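Replication protein B (Plasmid RSF1010, PDB 3H20) acts as the primase of a broad-host-range plasmid, probably laying down short primers on single-stranded DNA from nucleoside triphosphates with release of diphosphate. Local coordinates at residues G72-D77 against R125-E130; K249-G254 against S288-L293. One frame throughout, in Å; residues are numbered along the deposited sequence.

Contact 1: G72-D77 against R125-E130; sequences GLVLVD and RTLASE. With SO4 (sulfate ion), chain D.
Leu-127 reaches from helix 117-130 onto two valines of strand 73-79, Val-74 and Val-76, in a helix-on-sheet packing within the N-terminal primase domain. The strand forms one edge of a four-stranded antiparallel sheet, and its two valines, separated by one residue, direct their CB atoms to the helix, whereas Leu-75 between them turns to the other side and packs on Trp-108 and His-142. A single methyl of the leucine serves both partners. Its CD1 lies 3.9 Å from CG2 of Val-76 and 4.0 Å from CG1 of Val-74, so the branch bridges the two valines. The leucine and Val-76 side chains meet nearly at right angles; against Val-74 the crossing is oblique. Different branches of the valines are used. In Val-74, CG1 stands opposite the backbone N (chi1 175°) and makes the touch, while in Val-76, at nearly the same rotation, the touching branch is CG2, the one beside the backbone N. That methyl also meets the root of the leucine, with CB of Leu-127 at 4.0 Å. All three side chains are buried and wholly apolar where they meet, and Val-74 extends the layer along the helix to Ala-124 and Arg-120. The backbones are closest at Val-76 and Ala-128, whose CA atoms are 6.2 Å apart. Arg-125, two positions before Leu-127, turns away from the strand. The bend at chi3 (-63°) helps bring its guanidinium to a sulfate ion, probably from the crystallisation liquor and also bound by Ser-140. The sulfate approaches the edge of the guanidinium, in its plane, and NH1 of Arg-125 gives O2 of the sulfate a weak hydrogen bond of 3.3 Å.

Contact 2: K249-G254 against S288-L293; sequences KLASRG and SKVMGL
Val-290 and Met-291, near the C-terminal end of helix 279-291, close on Ala-251 near the C-terminal end of helix 239-252, a helix-helix contact in the C-terminal helical domain. Along 288-293, the chain first presents Val-290, whose CB is directed at the other helix. Its CG1 branch, placed opposite the backbone N (chi1 155°), comes to 3.6 Å from CB of Ala-251 and so carries the tighter half of the contact. The Val-290 side chain also touches Phe-244 and Ala-247, earlier in helix 239-252, so this residue follows the partner helix for about two turns. Met-291 comes next and reaches the same alanine by another route. Its CB does not aim at the other helix, but the chain folds at chi2 (-54°) and swings the thioether back, leaving SD 4.1 Å from CB of Ala-251. The terminal CE goes slightly further in, to 3.9 Å from that CB. One small methyl is thus met by a valine branch and by the end of a methionine; this is also where the backbones run nearest, with 7.4 Å between the CA atoms of Ala-251 and Met-291. Ile-260 and Val-296, from helices 257-267 and 294-304, also touch Ala-251, making it a small residue packed among several helices. Beyond Met-291, Gly-292 leads to Leu-293, the N-cap residue of helix 294-304, which packs on Phe-244. The partner helix stops here too, in a Schellman motif with Gly-254 at the C-prime position. There N of Arg-255 bonds to O of Leu-250, and N of Gly-254 donates to O of Ala-251 across 3.1 Å.

In the fold
Contacts 1 and 2 belong to different domains, with centres about 54 Å apart and nearest atoms about 35 Å apart, and no secondary-structure element is common to both. All three side chains of contact 1 are buried; in contact 2 Ala-251 and Val-290 are, but Met-291 is partly exposed. In 72-77 against 125-130 a helix lies on a sheet edge strand and one leucine supplies the methyl that two valines share. In 249-254 against 288-293 two helix ends meet around an alanine. Polar bonds lie beside the apolar touch: a sulfate weakly bonded to Arg-125 in contact 1, and in contact 2 the carbonyl of Ala-251, bonded to Arg-300 and to the turn that ends its helix.

Contact 1: G72-D77 against R125-E130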
ATOM      1  N   GLY A  72      19.838   5.319  -3.613  1.00 34.07           N
ATOM      2  CA  GLY A  72      18.961   5.258  -4.791  1.00 33.89           C
ATOM      3  C   GLY A  72      18.868   3.861  -5.385  1.00 34.29           C
ATOM      4  O   GLY A  72      18.702   3.715  -6.583  1.00 34.23           O
ATOM      5  N   LEU A  73      18.962   2.837  -4.535  1.00 34.25           N
ATOM      6  CA  LEU A  73      18.916   1.427  -4.948  1.00 35.22           C
ATOM      7  C   LEU A  73      17.493   0.890  -5.000  1.00 34.68           C
ATOM      8  O   LEU A  73      16.735   1.069  -4.048  1.00 35.30           O
ATOM      9  CB  LEU A  73      19.702   0.574  -3.949  1.00 35.25           C
ATOM     10  CG  LEU A  73      21.012  -0.088  -4.367  1.00 38.70           C
ATOM     11  CD1 LEU A  73      21.920   0.833  -5.176  1.00 38.54           C
ATOM     12  CD2 LEU A  73      21.726  -0.657  -3.131  1.00 37.46           C
ATOM     13  N   VAL A  74      17.136   0.247  -6.107  1.00 33.51           N
ATOM     14  CA  VAL A  74      15.782  -0.311  -6.287  1.00 33.59           C
ATOM     15  C   VAL A  74      15.869  -1.797  -6.648  1.00 33.16           C
ATOM     16  O   VAL A  74      16.513  -2.154  -7.638  1.00 33.29           O
ATOM     17  CB  VAL A  74      15.005   0.476  -7.386  1.00 33.36           C
ATOM     18  CG1 VAL A  74      13.650  -0.170  -7.678  1.00 33.54           C
ATOM     19  CG2 VAL A  74      14.797   1.925  -6.936  1.00 32.92           C
ATOM     20  N   LEU A  75      15.218  -2.649  -5.854  1.00 32.92           N
ATOM     21  CA  LEU A  75      15.190  -4.106  -6.101  1.00 32.37           C
ATOM     22  C   LEU A  75      14.168  -4.521  -7.164  1.00 32.09           C
ATOM     23  O   LEU A  75      12.995  -4.121  -7.099  1.00 31.30           O
ATOM     24  CB  LEU A  75      14.882  -4.875  -4.798  1.00 31.88           C
ATOM     25  CG  LEU A  75      14.812  -6.411  -4.872  1.00 32.88           C
ATOM     26  CD1 LEU A  75      16.182  -7.009  -5.166  1.00 31.83           C
ATOM     27  CD2 LEU A  75      14.238  -7.031  -3.591  1.00 32.66           C
ATOM     28  N   VAL A  76      14.619  -5.355  -8.109  1.00 31.84           N
ATOM     29  CA  VAL A  76      13.757  -6.005  -9.110  1.00 32.09           C
ATOM     30  C   VAL A  76      13.899  -7.538  -8.985  1.00 32.59           C
ATOM     31  O   VAL A  76      14.995  -8.085  -9.151  1.00 31.90           O
ATOM     32  CB  VAL A  76      14.119  -5.550 -10.556  1.00 32.17           C
ATOM     33  CG1 VAL A  76      13.023  -5.961 -11.535  1.00 31.69           C
ATOM     34  CG2 VAL A  76      14.318  -4.038 -10.618  1.00 32.27           C
ATOM     35  N   ASP A  77      12.785  -8.215  -8.697  1.00 32.93           N
ATOM     36  CA  ASP A  77      12.775  -9.617  -8.256  1.00 34.45           C
ATOM     37  C   ASP A  77      12.199 -10.553  -9.339  1.00 34.83           C
ATOM     38  O   ASP A  77      11.384 -10.121 -10.156  1.00 34.93           O
ATOM     39  CB  ASP A  77      11.914  -9.705  -6.982  1.00 34.98           C
ATOM     40  CG  ASP A  77      12.152 -10.975  -6.178  1.00 36.86           C
ATOM     41  OD1 ASP A  77      13.196 -11.632  -6.364  1.00 37.76           O
ATOM     42  OD2 ASP A  77      11.271 -11.315  -5.357  1.00 39.28           O
ATOM     43  N   ARG A 125       7.798  -0.275  -8.568  1.00 33.46           N
ATOM     44  CA  ARG A 125       6.580  -0.717  -9.242  1.00 34.06           C
ATOM     45  C   ARG A 125       6.685  -0.571 -10.766  1.00 34.26           C
ATOM     46  O   ARG A 125       6.220  -1.435 -11.515  1.00 33.91           O
ATOM     47  CB  ARG A 125       5.361   0.053  -8.713  1.00 34.17           C
ATOM     48  CG  ARG A 125       5.020  -0.258  -7.254  1.00 34.25           C
ATOM     49  CD  ARG A 125       3.683   0.333  -6.840  1.00 34.90           C
ATOM     50  NE  ARG A 125       3.660   1.796  -6.892  1.00 36.45           N
ATOM     51  CZ  ARG A 125       4.092   2.596  -5.920  1.00 37.28           C
ATOM     52  NH1 ARG A 125       4.598   2.091  -4.797  1.00 36.59           N
ATOM     53  NH2 ARG A 125       4.013   3.914  -6.072  1.00 38.01           N
ATOM     54  N   THR A 126       7.303   0.524 -11.212  1.00 34.06           N
ATOM     55  CA  THR A 126       7.477   0.804 -12.641  1.00 34.17           C
ATOM     56  C   THR A 126       8.370  -0.251 -13.304  1.00 33.99           C
ATOM     57  O   THR A 126       8.023  -0.789 -14.363  1.00 34.11           O
ATOM     58  CB  THR A 126       8.004   2.262 -12.870  1.00 34.36           C
ATOM     59  OG1 THR A 126       6.974   3.191 -12.520  1.00 34.35           O
ATOM     60  CG2 THR A 126       8.412   2.503 -14.316  1.00 33.71           C
ATOM     61  N   LEU A 127       9.491  -0.569 -12.659  1.00 33.90           N
ATOM     62  CA  LEU A 127      10.428  -1.556 -13.188  1.00 33.82           C
ATOM     63  C   LEU A 127       9.842  -2.966 -13.155  1.00 33.99           C
ATOM     64  O   LEU A 127      10.063  -3.747 -14.087  1.00 33.95           O
ATOM     65  CB  LEU A 127      11.767  -1.504 -12.435  1.00 33.62           C
ATOM     66  CG  LEU A 127      12.650  -0.261 -12.624  1.00 34.75           C
ATOM     67  CD1 LEU A 127      13.862  -0.294 -11.684  1.00 32.87           C
ATOM     68  CD2 LEU A 127      13.117  -0.109 -14.087  1.00 35.19           C
ATOM     69  N   ALA A 128       9.078  -3.281 -12.101  1.00 33.68           N
ATOM     70  CA  ALA A 128       8.414  -4.580 -12.020  1.00 34.20           C
ATOM     71  C   ALA A 128       7.406  -4.731 -13.162  1.00 34.73           C
ATOM     72  O   ALA A 128       7.282  -5.803 -13.762  1.00 34.60           O
ATOM     73  CB  ALA A 128       7.739  -4.756 -10.667  1.00 34.11           C
ATOM     74  N   SER A 129       6.699  -3.643 -13.464  1.00 35.15           N
ATOM     75  CA  SER A 129       5.781  -3.605 -14.594  1.00 35.98           C
ATOM     76  C   SER A 129       6.507  -3.681 -15.944  1.00 36.42           C
ATOM     77  O   SER A 129       6.090  -4.448 -16.824  1.00 36.87           O
ATOM     78  CB  SER A 129       4.896  -2.354 -14.529  1.00 35.97           C
ATOM     79  OG  SER A 129       3.968  -2.359 -15.588  1.00 37.04           O
ATOM     80  N   GLU A 130       7.578  -2.897 -16.103  1.00 36.80           N
ATOM     81  CA  GLU A 130       8.361  -2.862 -17.348  1.00 37.40           C
ATOM     82  C   GLU A 130       8.844  -4.246 -17.773  1.00 37.09           C
ATOM     83  O   GLU A 130       8.793  -4.582 -18.953  1.00 37.35           O
ATOM     84  CB  GLU A 130       9.567  -1.907 -17.233  1.00 37.21           C
ATOM     85  CG  GLU A 130       9.243  -0.433 -17.513  1.00 38.71           C
ATOM     86  CD  GLU A 130      10.454   0.513 -17.383  1.00 38.97           C
ATOM     87  OE1 GLU A 130      11.607   0.035 -17.296  1.00 38.34           O
ATOM     88  OE2 GLU A 130      10.237   1.753 -17.367  1.00 42.44           O
TER
HETATM   89  S   SO4 D 326       6.569   2.099  -0.971  1.00 53.81           S
HETATM   90  O1  SO4 D 326       5.878   1.356   0.086  1.00 53.59           O
HETATM   91  O2  SO4 D 326       5.621   2.929  -1.722  1.00 53.69           O
HETATM   92  O3  SO4 D 326       7.586   2.964  -0.383  1.00 53.58           O
HETATM   93  O4  SO4 D 326       7.190   1.147  -1.879  1.00 52.25           O

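Contact 2: K249-G254 against S288-L293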
ATOM      1  N   LYS A 249     -35.376   6.926   5.284  1.00 34.80           N
ATOM      2  CA  LYS A 249     -33.988   6.620   4.926  1.00 35.38           C
ATOM      3  C   LYS A 249     -33.083   6.567   6.155  1.00 34.91           C
ATOM      4  O   LYS A 249     -32.350   5.596   6.340  1.00 34.37           O
ATOM      5  CB  LYS A 249     -33.455   7.614   3.892  1.00 35.56           C
ATOM      6  CG  LYS A 249     -33.828   7.265   2.458  1.00 38.13           C
ATOM      7  CD  LYS A 249     -33.910   8.509   1.588  1.00 40.35           C
ATOM      8  CE  LYS A 249     -33.825   8.178   0.098  1.00 42.19           C
ATOM      9  NZ  LYS A 249     -34.930   7.287  -0.368  1.00 43.50           N
ATOM     10  N   LEU A 250     -33.159   7.601   6.994  1.00 34.54           N
ATOM     11  CA  LEU A 250     -32.447   7.643   8.275  1.00 34.47           C
ATOM     12  C   LEU A 250     -32.789   6.471   9.206  1.00 34.22           C
ATOM     13  O   LEU A 250     -31.892   5.873   9.801  1.00 34.17           O
ATOM     14  CB  LEU A 250     -32.696   8.980   8.991  1.00 34.58           C
ATOM     15  CG  LEU A 250     -31.698  10.125   8.759  1.00 35.09           C
ATOM     16  CD1 LEU A 250     -31.622  10.534   7.290  1.00 35.34           C
ATOM     17  CD2 LEU A 250     -32.049  11.335   9.645  1.00 34.71           C
ATOM     18  N   ALA A 251     -34.075   6.136   9.321  1.00 34.31           N
ATOM     19  CA  ALA A 251     -34.512   5.014  10.172  1.00 34.38           C
ATOM     20  C   ALA A 251     -34.050   3.656   9.631  1.00 34.82           C
ATOM     21  O   ALA A 251     -33.675   2.772  10.404  1.00 35.04           O
ATOM     22  CB  ALA A 251     -36.018   5.023  10.351  1.00 34.65           C
ATOM     23  N   SER A 252     -34.077   3.501   8.307  1.00 34.99           N
ATOM     24  CA  SER A 252     -33.591   2.285   7.651  1.00 35.45           C
ATOM     25  C   SER A 252     -32.089   2.079   7.854  1.00 36.18           C
ATOM     26  O   SER A 252     -31.599   0.943   7.813  1.00 35.77           O
ATOM     27  CB  SER A 252     -33.908   2.321   6.159  1.00 35.34           C
ATOM     28  OG  SER A 252     -35.283   2.059   5.931  1.00 35.92           O
ATOM     29  N   ARG A 253     -31.367   3.180   8.060  1.00 36.65           N
ATOM     30  CA  ARG A 253     -29.917   3.142   8.271  1.00 38.06           C
ATOM     31  C   ARG A 253     -29.552   3.116   9.765  1.00 37.81           C
ATOM     32  O   ARG A 253     -28.378   3.206  10.130  1.00 37.69           O
ATOM     33  CB  ARG A 253     -29.232   4.294   7.518  1.00 38.03           C
ATOM     34  CG  ARG A 253     -29.300   4.123   5.997  1.00 39.79           C
ATOM     35  CD  ARG A 253     -29.065   5.420   5.213  1.00 40.49           C
ATOM     36  NE  ARG A 253     -29.597   5.304   3.849  1.00 45.59           N
ATOM     37  CZ  ARG A 253     -29.628   6.280   2.938  1.00 46.52           C
ATOM     38  NH1 ARG A 253     -29.150   7.490   3.212  1.00 46.44           N
ATOM     39  NH2 ARG A 253     -30.142   6.040   1.736  1.00 46.96           N
ATOM     40  N   GLY A 254     -30.570   2.976  10.617  1.00 37.83           N
ATOM     41  CA  GLY A 254     -30.372   2.722  12.046  1.00 38.17           C
ATOM     42  C   GLY A 254     -30.491   3.909  12.987  1.00 38.40           C
ATOM     43  O   GLY A 254     -30.265   3.769  14.195  1.00 38.53           O
ATOM     44  N   SER A 288     -43.605   7.735  13.764  1.00 31.80           N
ATOM     45  CA  SER A 288     -44.466   6.567  13.990  1.00 31.88           C
ATOM     46  C   SER A 288     -44.792   5.838  12.685  1.00 31.82           C
ATOM     47  O   SER A 288     -44.674   4.619  12.611  1.00 31.47           O
ATOM     48  CB  SER A 288     -45.756   6.955  14.719  1.00 32.01           C
ATOM     49  OG  SER A 288     -46.506   5.804  15.076  1.00 31.40           O
ATOM     50  N   LYS A 289     -45.181   6.599  11.665  1.00 32.01           N
ATOM     51  CA  LYS A 289     -45.557   6.039  10.365  1.00 32.57           C
ATOM     52  C   LYS A 289     -44.390   5.316   9.714  1.00 32.31           C
ATOM     53  O   LYS A 289     -44.550   4.232   9.165  1.00 31.51           O
ATOM     54  CB  LYS A 289     -46.077   7.133   9.431  1.00 32.66           C
ATOM     55  CG  LYS A 289     -47.497   7.589   9.745  1.00 34.76           C
ATOM     56  CD  LYS A 289     -48.198   8.156   8.507  1.00 38.45           C
ATOM     57  CE  LYS A 289     -47.458   9.355   7.906  1.00 40.06           C
ATOM     58  NZ  LYS A 289     -48.285  10.044   6.851  1.00 41.82           N
ATOM     59  N   VAL A 290     -43.216   5.932   9.802  1.00 32.73           N
ATOM     60  CA  VAL A 290     -41.979   5.378   9.272  1.00 33.78           C
ATOM     61  C   VAL A 290     -41.616   4.048   9.951  1.00 33.47           C
ATOM     62  O   VAL A 290     -41.285   3.073   9.272  1.00 33.84           O
ATOM     63  CB  VAL A 290     -40.848   6.438   9.410  1.00 34.00           C
ATOM     64  CG1 VAL A 290     -39.465   5.802   9.463  1.00 36.10           C
ATOM     65  CG2 VAL A 290     -40.965   7.461   8.280  1.00 34.79           C
ATOM     66  N   MET A 291     -41.710   4.006  11.283  1.00 33.58           N
ATOM     67  CA  MET A 291     -41.325   2.816  12.050  1.00 33.36           C
ATOM     68  C   MET A 291     -42.271   1.626  11.824  1.00 33.25           C
ATOM     69  O   MET A 291     -41.886   0.478  12.050  1.00 32.85           O
ATOM     70  CB  MET A 291     -41.204   3.129  13.548  1.00 34.10           C
ATOM     71  CG  MET A 291     -40.049   4.091  13.938  1.00 33.94           C
ATOM     72  SD  MET A 291     -38.416   3.567  13.334  1.00 35.37           S
ATOM     73  CE  MET A 291     -37.360   4.840  14.038  1.00 35.21           C
ATOM     74  N   GLY A 292     -43.490   1.910  11.357  1.00 32.73           N
ATOM     75  CA  GLY A 292     -44.476   0.871  11.040  1.00 32.72           C
ATOM     76  C   GLY A 292     -44.294   0.214   9.674  1.00 32.77           C
ATOM     77  O   GLY A 292     -44.912  -0.818   9.394  1.00 32.74           O
ATOM     78  N   LEU A 293     -43.439   0.791   8.831  1.00 32.34           N
ATOM     79  CA  LEU A 293     -43.256   0.279   7.471  1.00 32.32           C
ATOM     80  C   LEU A 293     -42.462  -1.020   7.501  1.00 32.45           C
ATOM     81  O   LEU A 293     -41.429  -1.094   8.176  1.00 32.01           O
ATOM     82  CB  LEU A 293     -42.530   1.289   6.578  1.00 32.18           C
ATOM     83  CG  LEU A 293     -43.257   2.579   6.202  1.00 31.50           C
ATOM     84  CD1 LEU A 293     -42.291   3.513   5.528  1.00 32.31           C
ATOM     85  CD2 LEU A 293     -44.479   2.300   5.316  1.00 32.88           C
TER